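Orotate phosphoribosyltransferase (PDB 2YZK) probably catalyses the magnesium-dependent transfer of a ribosyl phosphate group from 5-phosphoribose 1-diphosphate to orotate, forming orotidine monophosphate in de novo pyrimidine synthesis. Local coordinates at residues K106-V111 with V136-V141. Residues are numbered along the deposited sequence; the frame is centred on the assembly and turned at random.
Sequences KGRVVV and VGTALV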
loop_
_atom_site.group_PDB
_atom_site.type_symbol
_atom_site.label_atom_id
_atom_site.label_comp_id
_atom_site.label_asym_id
_atom_site.label_seq_id
_atom_site.Cartn_x
_atom_site.Cartn_y
_atom_site.Cartn_z
ATOM N N LYS A 106 -0.322 19.831 -5.109
ATOM C CA LYS A 106 -1.541 20.030 -5.887
ATOM C C LYS A 106 -1.204 19.966 -7.367
ATOM O O LYS A 106 -0.189 20.514 -7.806
ATOM C CB LYS A 106 -2.161 21.395 -5.570
ATOM C CG LYS A 106 -3.138 21.401 -4.408
ATOM C CD LYS A 106 -2.558 20.746 -3.172
ATOM C CE LYS A 106 -3.552 20.789 -2.026
ATOM N NZ LYS A 106 -3.073 20.004 -0.866
ATOM N N GLY A 107 -2.062 19.299 -8.132
ATOM C CA GLY A 107 -1.841 19.164 -9.557
ATOM C C GLY A 107 -2.724 18.072 -10.120
ATOM O O GLY A 107 -3.644 17.603 -9.451
ATOM N N ARG A 108 -2.447 17.659 -11.349
ATOM C CA ARG A 108 -3.233 16.619 -11.991
ATOM C C ARG A 108 -2.718 15.243 -11.583
ATOM O O ARG A 108 -1.520 14.977 -11.649
ATOM C CB ARG A 108 -3.167 16.774 -13.514
ATOM C CG ARG A 108 -4.082 15.817 -14.270
ATOM C CD ARG A 108 -3.916 15.951 -15.778
ATOM N NE ARG A 108 -4.776 15.015 -16.499
ATOM C CZ ARG A 108 -6.095 15.141 -16.609
ATOM N NH1 ARG A 108 -6.718 16.173 -16.050
ATOM N NH2 ARG A 108 -6.796 14.231 -17.274
ATOM N N VAL A 109 -3.625 14.372 -11.160
ATOM C CA VAL A 109 -3.236 13.032 -10.738
ATOM C C VAL A 109 -4.050 11.948 -11.433
ATOM O O VAL A 109 -5.058 12.225 -12.081
ATOM C CB VAL A 109 -3.427 12.856 -9.216
ATOM C CG1 VAL A 109 -2.729 13.972 -8.470
ATOM C CG2 VAL A 109 -4.914 12.824 -8.877
ATOM N N VAL A 110 -3.592 10.710 -11.293
ATOM C CA VAL A 110 -4.290 9.556 -11.841
ATOM C C VAL A 110 -4.547 8.648 -10.646
ATOM O O VAL A 110 -3.640 8.401 -9.849
ATOM C CB VAL A 110 -3.434 8.792 -12.872
ATOM C CG1 VAL A 110 -4.112 7.482 -13.250
ATOM C CG2 VAL A 110 -3.236 9.648 -14.117
ATOM N N VAL A 111 -5.781 8.174 -10.498
ATOM C CA VAL A 111 -6.106 7.284 -9.390
ATOM C C VAL A 111 -5.951 5.843 -9.850
ATOM O O VAL A 111 -6.231 5.517 -11.005
ATOM C CB VAL A 111 -7.540 7.495 -8.873
ATOM C CG1 VAL A 111 -7.652 8.857 -8.234
ATOM C CG2 VAL A 111 -8.532 7.366 -10.004
ATOM N N VAL A 136 -8.393 15.393 -11.511
ATOM C CA VAL A 136 -8.282 14.005 -11.927
ATOM C C VAL A 136 -9.342 13.649 -12.960
ATOM O O VAL A 136 -10.531 13.909 -12.762
ATOM C CB VAL A 136 -8.395 13.060 -10.701
ATOM C CG1 VAL A 136 -9.607 13.424 -9.860
ATOM C CG2 VAL A 136 -8.481 11.618 -11.158
ATOM N N GLY A 137 -8.904 13.063 -14.070
ATOM C CA GLY A 137 -9.838 12.686 -15.117
ATOM C C GLY A 137 -9.657 11.256 -15.578
ATOM O O GLY A 137 -10.370 10.793 -16.466
ATOM N N THR A 138 -8.705 10.555 -14.971
ATOM C CA THR A 138 -8.422 9.175 -15.337
ATOM C C THR A 138 -8.293 8.265 -14.118
ATOM O O THR A 138 -7.663 8.629 -13.123
ATOM C CB THR A 138 -7.100 9.086 -16.135
ATOM O OG1 THR A 138 -7.207 9.877 -17.325
ATOM C CG2 THR A 138 -6.787 7.639 -16.505
ATOM N N ALA A 139 -8.909 7.089 -14.211
ATOM C CA ALA A 139 -8.848 6.073 -13.164
ATOM C C ALA A 139 -8.291 4.845 -13.877
ATOM O O ALA A 139 -8.768 4.466 -14.949
ATOM C CB ALA A 139 -10.236 5.784 -12.599
ATOM N N LEU A 140 -7.278 4.234 -13.275
ATOM C CA LEU A 140 -6.610 3.090 -13.863
ATOM C C LEU A 140 -6.721 1.867 -12.962
ATOM O O LEU A 140 -6.446 1.948 -11.771
ATOM C CB LEU A 140 -5.139 3.463 -14.090
ATOM C CG LEU A 140 -4.127 2.374 -14.430
ATOM C CD1 LEU A 140 -4.451 1.793 -15.788
ATOM C CD2 LEU A 140 -2.719 2.971 -14.408
ATOM N N VAL A 141 -7.141 0.743 -13.537
ATOM C CA VAL A 141 -7.271 -0.497 -12.781
ATOM C C VAL A 141 -6.713 -1.665 -13.588
ATOM O O VAL A 141 -6.516 -1.561 -14.797
ATOM C CB VAL A 141 -8.747 -0.817 -12.417
ATOM C CG1 VAL A 141 -9.357 0.335 -11.634
ATOM C CG2 VAL A 141 -9.556 -1.095 -13.676
HETATM O O HOH W 1 -6.233 12.240 -14.596
#
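Val111 sits between Thr138 and Leu140 and illustrates how one residue of a parallel strand bonds to two residues of its neighbour. Its N donates to Thr138 O over 3.3 Å, in the plane of that carbonyl, while its O takes a shorter, nearly straight bond from Leu140 N at 2.8 Å. The valine's CG2, placed between its own backbone N and carbonyl carbon, presses on Ala139, reaching CB at 3.5 Å and CA more tightly still. CG1 of Val111, anti to the carbonyl carbon (chi1 -67°), instead meets CG2 of Val136, the two side chains crossing at about a right angle. Val109 CG2 adds a contact with Val136 CB, and helix 120-131 covers this face, with Ile126 against both Val111 and Val136. On the other face Val110 CG1 approaches Leu140 CB at 4.2 Å, and helix 38-58 packs on Leu140.

At Gly137 the strands are joined through water: one molecule donates to Val109 O and accepts from Gly137 N, each over 2.8 Å. The extended Arg108 side chain places one guanidinium face against this water, which is displaced toward the rim. These are central strands of the Rossmann-like phosphoribosyltransferase sheet, linked by a right-handed beta-alpha-beta crossover. Direct bonding and close methyl packing thus coincide at Val111, near Asp113 of the predicted phosphoribosyl diphosphate site, whereas water links Val109 O to Gly137 N where direct pairing is interrupted, before Val109 bonds Thr135.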